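Local coordinates for protein chinitase A (Streptomyces coelicolor, PDB 3EBV) that probably hydrolyses internal linkages of chitin through its family 18 glycoside hydrolase domain, the part of the longer protein held in this chain, at residues G9-F14 and I33-A38; Q63-V68 and M108-F113; V116-E121 and M144-A149. All blocks are in the same frame, centred on the assembly; numbering follows the deposited sequence.

All three contacts belong to the TIM barrel of the family 18 domain, two within its eight parallel strands and one in the helices round them. In chain order, contact 1 pairs strands 6-12 and 32-40, contact 2 packs helix 61-73 against the end of helix 94-111 on the outside, and contact 3 pairs strands 115-120 and 145-148. Between centres, contacts 1 and 2 are about 13 Å apart, 1 and 3 about 12 Å, and 2 and 3 about 18 Å. Contact 1 touches both others: its outward W11 and V35 meet F64 of contact 2, while its inward Y10 reaches D117 of contact 3. One strand pair thus serves both helical layer and barrel interior.

Contact 1: residues G9-F14 and I33-A38; sequences GYWQNF and IAVAFA
Strands 9-12 and 33-38 run parallel and are joined by a regular ladder of backbone bonds. A34 N gives its hydrogen to G9 O at 2.9 Å, almost straight at 167°. W11 uses both of its backbone groups on this neighbour: its N donates to A34 O at 2.8 Å, and its O takes A36 N nearly along the C=O axis. The last rung is N13 N to A36 O at 2.8 Å, with the donor above the carbonyl plane. The backbone of Y10 and Q12 looks the other way and is satisfied there, Y10 by T270 of strand 267-271 and Q12 N by N274 OD1. Beyond the last rung N13 is the centre of an inverse gamma turn, and the N of F37, which follows a cis peptide bond, donates to a water 3.1 Å from that N. N13 OD1 accepts from D52 N and ND2 donates to N50 O, so this polar side chain is buried without losing partners.

On the face with Y10 and Q12, the partners A34 and A36 are alanines, small enough to leave the larger groups their place. The methyl of A34 lies over the Y10 ring, CB 4.0 Å from its centroid, as a CH-pi contact. The phenol runs past it, so that OH can hydrogen-bond to D117. Q12 is met at both ends of its amide, OE1 by S272 OG and NE2 by N16 OD1. On the other face W11, with CG anti to the backbone N (chi1 173°), lies alongside V35, CE3 meeting CG1 at 3.9 Å; its indole NE1 is taken by Q21 O. These are adjoining strands of a closed TIM barrel, with Y10, A34 and A36 inside it and W11, I33 and V35 turned to the outer helical layer.

Contact 2: residues Q63-V68 and M108-F113; sequences QFKADV and MREYGF
Two aromatic rings meet rim to rim at the buried end of this contact: F64 CZ lies 3.7 Å from F113 CZ, each near the plane of the other ring. The planes are turned 76° apart, and neither ring covers the other's face. F64, with CG anti to the backbone N (chi1 173°), also brings CE2 to 3.9 Å from Y111 CD1, the two side chains crossing at about a right angle. Flat apolar groups suit this site, where V68 fills in beside them.

At the outer end, K65 stretches its chain, extended beyond CG, obliquely past Y111 to E110. NZ makes a salt bridge with E110 OE2 at 2.9 Å, approaching from above the carboxylate plane, while CE lies against Y111 CD1. An alanine here would remove the ammonium and the methylenes lying along Y111, and would probably leave the outer end of the helix pair less firmly joined. A water bridges the two backbones, donating to K65 O and Y111 O.

Helix 94-111 ends here, and G112, phi 79°, turns the chain toward strand 115-120. Helix 61-73 lies beside that turn, and V68 and F113 both rest on V78 of strand 77-84, beneath both helices.

Contact 3: residues V116-E121 and M144-A149; sequences VDIDLE and MILTMA
Strands 116-120 and 145-148 pack tightly along their first three parallel pairs. V116 N donates to I145 O, T147 N to V116 O at 3.0 Å and I118 N to T147 O. On the face looking at the helices, L146 CD1 lies 3.7 Å from V116 CG1, and I118 runs alongside selenomethionine M148, whose CE bends in to touch I118 CG2. On the opposite face T147 OG1, set between its backbone N and carbonyl carbon, donates to D117 OD1 at 2.6 Å, on the lone pair away from OD2. D117 OD2 is bonded by both Y10 OH and S81 OG, so three hydroxyls hold the buried carboxylate.

The family 18 signature DxxDxDxE runs through strand 115-120 and ends at E121, just beyond it; the equivalent glutamate is the catalytic acid in related chitinases. Helix 126-140 makes the beta-alpha-beta crossover to strand 145-148.

Past A149 N, which bonds to I118 O, the pairing loosens, and a water lies 2.8 Å from A149 O and near L120 O. D119 OD1 stands 2.9 Å from E121 OE2, a closeness of two acceptors that would probably raise the pKa of one carboxyl group, while Q179 NE2 donates to OE2 of the partly exposed glutamate.

Contact 1: residues G9-F14 and I33-A38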
loop_
_atom_site.group_PDB
_atom_site.type_symbol
_atom_site.label_atom_id
_atom_site.label_comp_id
_atom_site.label_asym_id
_atom_site.label_seq_id
_atom_site.Cartn_x
_atom_site.Cartn_y
_atom_site.Cartn_z
ATOM N N GLY A 9 3.765 -4.550 -3.627
ATOM C CA GLY A 9 4.948 -3.745 -4.000
ATOM C C GLY A 9 4.590 -2.599 -4.898
ATOM O O GLY A 9 3.730 -2.754 -5.773
ATOM N N TYR A 10 5.191 -1.443 -4.642
ATOM C CA TYR A 10 4.986 -0.268 -5.519
ATOM C C TYR A 10 5.927 -0.324 -6.701
ATOM O O TYR A 10 7.133 -0.417 -6.488
ATOM C CB TYR A 10 5.209 1.028 -4.741
ATOM C CG TYR A 10 4.039 1.333 -3.834
ATOM C CD1 TYR A 10 3.034 2.204 -4.262
ATOM C CD2 TYR A 10 3.908 0.720 -2.572
ATOM C CE1 TYR A 10 1.904 2.481 -3.458
ATOM C CE2 TYR A 10 2.781 0.996 -1.775
ATOM C CZ TYR A 10 1.804 1.860 -2.225
ATOM O OH TYR A 10 0.709 2.094 -1.426
ATOM N N TRP A 11 5.346 -0.254 -7.915
ATOM C CA TRP A 11 6.166 -0.191 -9.157
ATOM C C TRP A 11 6.171 1.243 -9.630
ATOM O O TRP A 11 5.108 1.859 -9.773
ATOM C CB TRP A 11 5.523 -1.099 -10.185
ATOM C CG TRP A 11 6.146 -1.010 -11.558
ATOM C CD1 TRP A 11 7.233 -1.701 -11.983
ATOM C CD2 TRP A 11 5.721 -0.171 -12.653
ATOM N NE1 TRP A 11 7.534 -1.347 -13.303
ATOM C CE2 TRP A 11 6.625 -0.423 -13.727
ATOM C CE3 TRP A 11 4.708 0.777 -12.827
ATOM C CZ2 TRP A 11 6.501 0.208 -14.980
ATOM C CZ3 TRP A 11 4.596 1.429 -14.077
ATOM C CH2 TRP A 11 5.492 1.126 -15.127
ATOM N N GLN A 12 7.375 1.796 -9.852
ATOM C CA GLN A 12 7.508 3.218 -10.223
ATOM C C GLN A 12 7.232 3.546 -11.686
ATOM O O GLN A 12 7.929 3.048 -12.573
ATOM C CB GLN A 12 8.898 3.725 -9.918
ATOM C CG GLN A 12 9.270 3.589 -8.405
ATOM C CD GLN A 12 10.761 3.808 -8.127
ATOM O OE1 GLN A 12 11.219 3.634 -7.008
ATOM N NE2 GLN A 12 11.531 4.272 -9.150
ATOM N N ASN A 13 6.271 4.421 -11.908
ATOM C CA ASN A 13 6.059 5.004 -13.261
ATOM C C ASN A 13 6.925 6.231 -13.456
ATOM O O ASN A 13 6.441 7.263 -13.924
ATOM C CB ASN A 13 4.565 5.363 -13.420
ATOM C CG ASN A 13 4.240 5.879 -14.825
ATOM O OD1 ASN A 13 4.738 5.332 -15.796
ATOM N ND2 ASN A 13 3.402 6.905 -14.909
ATOM N N PHE A 14 8.202 6.122 -13.098
ATOM C CA PHE A 14 9.121 7.262 -13.168
ATOM C C PHE A 14 10.493 6.742 -12.819
ATOM O O PHE A 14 10.630 5.666 -12.229
ATOM C CB PHE A 14 8.705 8.418 -12.230
ATOM C CG PHE A 14 8.575 8.006 -10.770
ATOM C CD1 PHE A 14 9.676 8.080 -9.926
ATOM C CD2 PHE A 14 7.356 7.566 -10.274
ATOM C CE1 PHE A 14 9.581 7.674 -8.590
ATOM C CE2 PHE A 14 7.246 7.188 -8.928
ATOM C CZ PHE A 14 8.355 7.237 -8.097
ATOM N N ILE A 33 0.558 -5.454 -7.143
ATOM C CA ILE A 33 1.492 -4.457 -7.684
ATOM C C ILE A 33 0.746 -3.145 -7.798
ATOM O O ILE A 33 -0.280 -3.069 -8.504
ATOM C CB ILE A 33 2.062 -4.909 -9.075
ATOM C CG1 ILE A 33 2.762 -6.258 -8.953
ATOM C CG2 ILE A 33 2.961 -3.771 -9.643
ATOM C CD1 ILE A 33 3.047 -6.919 -10.334
ATOM N N ALA A 34 1.219 -2.142 -7.062
ATOM C CA ALA A 34 0.626 -0.802 -7.051
ATOM C C ALA A 34 1.437 0.133 -7.958
ATOM O O ALA A 34 2.624 0.390 -7.715
ATOM C CB ALA A 34 0.528 -0.261 -5.606
ATOM N N VAL A 35 0.788 0.591 -9.041
ATOM C CA VAL A 35 1.433 1.448 -10.028
ATOM C C VAL A 35 1.476 2.888 -9.496
ATOM O O VAL A 35 0.427 3.522 -9.232
ATOM C CB VAL A 35 0.668 1.350 -11.334
ATOM C CG1 VAL A 35 1.188 2.415 -12.334
ATOM C CG2 VAL A 35 0.811 -0.039 -11.899
ATOM N N ALA A 36 2.687 3.420 -9.322
ATOM C CA ALA A 36 2.890 4.696 -8.681
ATOM C C ALA A 36 3.344 5.762 -9.709
ATOM O O ALA A 36 4.500 5.703 -10.131
ATOM C CB ALA A 36 3.974 4.554 -7.574
ATOM N N PHE A 37 2.534 6.767 -10.078
ATOM C CA PHE A 37 1.211 7.066 -9.530
ATOM C C PHE A 37 0.336 7.658 -10.637
ATOM O O PHE A 37 0.848 8.085 -11.699
ATOM C CB PHE A 37 1.325 8.150 -8.463
ATOM C CG PHE A 37 2.142 7.763 -7.259
ATOM C CD1 PHE A 37 1.557 7.040 -6.218
ATOM C CD2 PHE A 37 3.472 8.144 -7.157
ATOM C CE1 PHE A 37 2.304 6.693 -5.096
ATOM C CE2 PHE A 37 4.222 7.802 -6.016
ATOM C CZ PHE A 37 3.632 7.065 -4.992
ATOM N N ALA A 38 -0.958 7.715 -10.367
ATOM C CA ALA A 38 -1.849 8.564 -11.177
ATOM C C ALA A 38 -1.470 10.028 -10.929
ATOM O O ALA A 38 -0.856 10.348 -9.913
ATOM C CB ALA A 38 -3.302 8.307 -10.867
HETATM O O HOH W 1 3.833 8.688 -12.116
#

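Contact 2: residues Q63-V68 and M108-F113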
loop_
_atom_site.group_PDB
_atom_site.type_symbol
_atom_site.label_atom_id
_atom_site.label_comp_id
_atom_site.label_asym_id
_atom_site.label_seq_id
_atom_site.Cartn_x
_atom_site.Cartn_y
_atom_site.Cartn_z
ATOM N N GLN A 63 2.697 -2.621 -24.526
ATOM C CA GLN A 63 3.479 -3.601 -23.780
ATOM C C GLN A 63 3.104 -3.577 -22.281
ATOM O O GLN A 63 2.983 -4.633 -21.670
ATOM C CB GLN A 63 4.979 -3.393 -23.965
ATOM C CG GLN A 63 5.802 -4.517 -23.393
ATOM C CD GLN A 63 5.494 -5.872 -24.042
ATOM O OE1 GLN A 63 4.962 -6.794 -23.401
ATOM N NE2 GLN A 63 5.840 -5.995 -25.328
ATOM N N PHE A 64 2.910 -2.379 -21.752
ATOM C CA PHE A 64 2.445 -2.213 -20.339
ATOM C C PHE A 64 1.103 -2.939 -20.135
ATOM O O PHE A 64 0.953 -3.791 -19.222
ATOM C CB PHE A 64 2.332 -0.726 -20.031
ATOM C CG PHE A 64 1.721 -0.426 -18.687
ATOM C CD1 PHE A 64 2.495 -0.574 -17.527
ATOM C CD2 PHE A 64 0.405 -0.016 -18.577
ATOM C CE1 PHE A 64 1.953 -0.291 -16.262
ATOM C CE2 PHE A 64 -0.160 0.254 -17.334
ATOM C CZ PHE A 64 0.635 0.129 -16.165
ATOM N N LYS A 65 0.144 -2.667 -21.021
ATOM C CA LYS A 65 -1.143 -3.352 -20.934
ATOM C C LYS A 65 -1.015 -4.865 -21.009
ATOM O O LYS A 65 -1.710 -5.591 -20.290
ATOM C CB LYS A 65 -2.135 -2.838 -21.994
ATOM C CG LYS A 65 -2.596 -1.431 -21.787
ATOM C CD LYS A 65 -3.648 -1.085 -22.837
ATOM C CE LYS A 65 -4.093 0.355 -22.732
ATOM N NZ LYS A 65 -5.014 0.726 -23.879
ATOM N N ALA A 66 -0.134 -5.348 -21.901
ATOM C CA ALA A 66 0.096 -6.774 -22.048
ATOM C C ALA A 66 0.725 -7.404 -20.798
ATOM O O ALA A 66 0.363 -8.506 -20.383
ATOM C CB ALA A 66 0.985 -7.048 -23.300
ATOM N N ASP A 67 1.681 -6.665 -20.222
ATOM C CA ASP A 67 2.368 -7.078 -19.007
ATOM C C ASP A 67 1.372 -7.158 -17.831
ATOM O O ASP A 67 1.416 -8.115 -17.058
ATOM C CB ASP A 67 3.455 -6.071 -18.665
ATOM C CG ASP A 67 4.691 -6.169 -19.587
ATOM O OD1 ASP A 67 4.745 -7.092 -20.440
ATOM O OD2 ASP A 67 5.590 -5.320 -19.423
ATOM N N VAL A 68 0.487 -6.160 -17.728
ATOM C CA VAL A 68 -0.581 -6.208 -16.715
ATOM C C VAL A 68 -1.450 -7.473 -16.872
ATOM O O VAL A 68 -1.687 -8.199 -15.899
ATOM C CB VAL A 68 -1.398 -4.918 -16.705
ATOM C CG1 VAL A 68 -2.646 -5.065 -15.812
ATOM C CG2 VAL A 68 -0.536 -3.719 -16.245
HETATM N N MSE A 108 -8.951 2.635 -14.546
HETATM C CA MSE A 108 -9.004 1.202 -14.351
HETATM C C MSE A 108 -9.451 0.459 -15.616
HETATM O O MSE A 108 -8.808 -0.509 -16.018
HETATM C CB MSE A 108 -9.935 0.866 -13.188
HETATM C CG MSE A 108 -9.358 1.237 -11.821
HETATM SE SE MSE A 108 -10.763 0.983 -10.418
HETATM C CE MSE A 108 -11.253 -0.861 -10.753
ATOM N N ARG A 109 -10.519 0.937 -16.237
ATOM C CA ARG A 109 -11.044 0.278 -17.426
ATOM C C ARG A 109 -10.093 0.410 -18.621
ATOM O O ARG A 109 -9.956 -0.543 -19.365
ATOM C CB ARG A 109 -12.398 0.870 -17.777
ATOM C CG ARG A 109 -13.468 0.536 -16.770
ATOM C CD ARG A 109 -13.793 -0.938 -16.760
ATOM N NE ARG A 109 -14.554 -1.293 -17.962
ATOM C CZ ARG A 109 -14.936 -2.526 -18.291
ATOM N NH1 ARG A 109 -14.636 -3.568 -17.515
ATOM N NH2 ARG A 109 -15.627 -2.713 -19.413
ATOM N N GLU A 110 -9.442 1.557 -18.763
ATOM C CA GLU A 110 -8.498 1.762 -19.870
ATOM C C GLU A 110 -7.305 0.820 -19.821
ATOM O O GLU A 110 -6.886 0.282 -20.857
ATOM C CB GLU A 110 -8.004 3.194 -19.940
ATOM C CG GLU A 110 -6.872 3.403 -20.981
ATOM C CD GLU A 110 -7.323 3.240 -22.438
ATOM O OE1 GLU A 110 -8.552 3.163 -22.693
ATOM O OE2 GLU A 110 -6.428 3.179 -23.325
ATOM N N TYR A 111 -6.750 0.601 -18.624
ATOM C CA TYR A 111 -5.514 -0.191 -18.513
ATOM C C TYR A 111 -5.722 -1.570 -17.970
ATOM O O TYR A 111 -4.771 -2.352 -17.928
ATOM C CB TYR A 111 -4.453 0.567 -17.676
ATOM C CG TYR A 111 -4.080 1.862 -18.320
ATOM C CD1 TYR A 111 -3.109 1.901 -19.346
ATOM C CD2 TYR A 111 -4.738 3.038 -17.995
ATOM C CE1 TYR A 111 -2.795 3.085 -19.971
ATOM C CE2 TYR A 111 -4.430 4.236 -18.619
ATOM C CZ TYR A 111 -3.457 4.251 -19.628
ATOM O OH TYR A 111 -3.176 5.462 -20.232
ATOM N N GLY A 112 -6.947 -1.886 -17.539
ATOM C CA GLY A 112 -7.269 -3.163 -16.953
ATOM C C GLY A 112 -6.869 -3.332 -15.483
ATOM O O GLY A 112 -6.706 -4.456 -15.023
ATOM N N PHE A 113 -6.773 -2.231 -14.741
ATOM C CA PHE A 113 -6.389 -2.356 -13.330
ATOM C C PHE A 113 -7.493 -2.985 -12.491
ATOM O O PHE A 113 -8.696 -2.785 -12.766
ATOM C CB PHE A 113 -6.046 -0.990 -12.759
ATOM C CG PHE A 113 -4.831 -0.327 -13.396
ATOM C CD1 PHE A 113 -3.663 -1.054 -13.660
ATOM C CD2 PHE A 113 -4.871 1.027 -13.727
ATOM C CE1 PHE A 113 -2.546 -0.408 -14.256
ATOM C CE2 PHE A 113 -3.781 1.694 -14.302
ATOM C CZ PHE A 113 -2.599 0.969 -14.544
HETATM O O HOH W 2 -4.216 -4.645 -19.204
#

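Contact 3: residues V116-E121 and M144-A149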
loop_
_atom_site.group_PDB
_atom_site.type_symbol
_atom_site.label_atom_id
_atom_site.label_comp_id
_atom_site.label_asym_id
_atom_site.label_seq_id
_atom_site.Cartn_x
_atom_site.Cartn_y
_atom_site.Cartn_z
ATOM N N VAL A 116 -7.639 0.221 -6.810
ATOM C CA VAL A 116 -7.010 1.487 -6.522
ATOM C C VAL A 116 -6.313 1.381 -5.157
ATOM O O VAL A 116 -6.777 0.643 -4.249
ATOM C CB VAL A 116 -8.040 2.665 -6.500
ATOM C CG1 VAL A 116 -9.118 2.477 -5.388
ATOM C CG2 VAL A 116 -7.342 4.011 -6.399
ATOM N N ASP A 117 -5.210 2.144 -5.034
ATOM C CA ASP A 117 -4.518 2.324 -3.734
ATOM C C ASP A 117 -4.595 3.785 -3.389
ATOM O O ASP A 117 -4.320 4.667 -4.220
ATOM C CB ASP A 117 -3.044 1.923 -3.869
ATOM C CG ASP A 117 -2.205 2.299 -2.628
ATOM O OD1 ASP A 117 -2.531 1.758 -1.517
ATOM O OD2 ASP A 117 -1.259 3.127 -2.746
ATOM N N ILE A 118 -5.041 4.087 -2.171
ATOM C CA ILE A 118 -5.139 5.465 -1.728
ATOM C C ILE A 118 -3.880 5.857 -0.985
ATOM O O ILE A 118 -3.648 5.395 0.142
ATOM C CB ILE A 118 -6.405 5.648 -0.798
ATOM C CG1 ILE A 118 -7.681 5.072 -1.481
ATOM C CG2 ILE A 118 -6.530 7.110 -0.317
ATOM C CD1 ILE A 118 -8.015 5.744 -2.831
ATOM N N ASP A 119 -3.105 6.740 -1.594
ATOM C CA ASP A 119 -1.849 7.195 -1.030
ATOM C C ASP A 119 -1.747 8.728 -1.107
ATOM O O ASP A 119 -0.662 9.271 -1.386
ATOM C CB ASP A 119 -0.661 6.525 -1.750
ATOM C CG ASP A 119 0.672 6.828 -1.097
ATOM O OD1 ASP A 119 0.732 7.211 0.098
ATOM O OD2 ASP A 119 1.683 6.694 -1.830
ATOM N N LEU A 120 -2.855 9.402 -0.798
ATOM C CA LEU A 120 -2.822 10.871 -0.671
ATOM C C LEU A 120 -1.987 11.227 0.570
ATOM O O LEU A 120 -2.269 10.758 1.694
ATOM C CB LEU A 120 -4.227 11.454 -0.526
ATOM C CG LEU A 120 -5.244 11.131 -1.629
ATOM C CD1 LEU A 120 -6.485 12.082 -1.478
ATOM C CD2 LEU A 120 -4.638 11.238 -2.959
ATOM N N GLU A 121 -1.014 12.120 0.386
ATOM C CA GLU A 121 -0.183 12.583 1.516
ATOM C C GLU A 121 -0.372 14.061 1.823
ATOM O O GLU A 121 0.380 14.661 2.620
ATOM C CB GLU A 121 1.274 12.206 1.259
ATOM C CG GLU A 121 1.377 10.692 1.073
ATOM C CD GLU A 121 2.789 10.176 1.025
ATOM O OE1 GLU A 121 3.744 10.976 1.178
ATOM O OE2 GLU A 121 2.929 8.966 0.791
HETATM N N MSE A 144 -13.431 -5.487 -6.612
HETATM C CA MSE A 144 -12.414 -4.414 -6.690
HETATM C C MSE A 144 -11.409 -4.544 -5.536
HETATM O O MSE A 144 -11.782 -4.794 -4.386
HETATM C CB MSE A 144 -13.040 -3.027 -6.651
HETATM C CG MSE A 144 -12.026 -1.931 -6.975
HETATM SE SE MSE A 144 -12.749 -0.168 -6.866
HETATM C CE MSE A 144 -13.026 -0.092 -4.914
ATOM N N ILE A 145 -10.135 -4.418 -5.874
ATOM C CA ILE A 145 -9.083 -4.338 -4.850
ATOM C C ILE A 145 -9.012 -2.900 -4.376
ATOM O O ILE A 145 -8.924 -1.946 -5.179
ATOM C CB ILE A 145 -7.725 -4.762 -5.435
ATOM C CG1 ILE A 145 -7.772 -6.219 -5.938
ATOM C CG2 ILE A 145 -6.571 -4.528 -4.409
ATOM C CD1 ILE A 145 -8.055 -7.290 -4.866
ATOM N N LEU A 146 -9.002 -2.728 -3.034
ATOM C CA LEU A 146 -8.939 -1.380 -2.465
ATOM C C LEU A 146 -7.886 -1.439 -1.354
ATOM O O LEU A 146 -8.076 -2.154 -0.347
ATOM C CB LEU A 146 -10.301 -0.947 -1.874
ATOM C CG LEU A 146 -10.246 0.363 -1.053
ATOM C CD1 LEU A 146 -9.723 1.569 -1.831
ATOM C CD2 LEU A 146 -11.696 0.589 -0.524
ATOM N N THR A 147 -6.790 -0.713 -1.560
ATOM C CA THR A 147 -5.768 -0.636 -0.505
ATOM C C THR A 147 -5.574 0.819 -0.107
ATOM O O THR A 147 -5.955 1.733 -0.831
ATOM C CB THR A 147 -4.404 -1.265 -0.994
ATOM O OG1 THR A 147 -3.834 -0.454 -2.036
ATOM C CG2 THR A 147 -4.599 -2.679 -1.529
HETATM N N MSE A 148 -4.922 1.049 1.047
HETATM C CA MSE A 148 -4.592 2.401 1.493
HETATM C C MSE A 148 -3.211 2.336 2.102
HETATM O O MSE A 148 -2.873 1.300 2.703
HETATM C CB MSE A 148 -5.576 2.895 2.552
HETATM C CG MSE A 148 -7.048 2.769 2.076
HETATM SE SE MSE A 148 -8.274 3.480 3.453
HETATM C CE MSE A 148 -8.354 5.321 2.794
ATOM N N ALA A 149 -2.461 3.424 1.945
ATOM C CA ALA A 149 -1.078 3.489 2.454
ATOM C C ALA A 149 -0.915 4.754 3.317
ATOM O O ALA A 149 -0.157 5.678 3.003
ATOM C CB ALA A 149 -0.066 3.493 1.284
HETATM O O HOH W 3 -0.465 8.403 2.778
#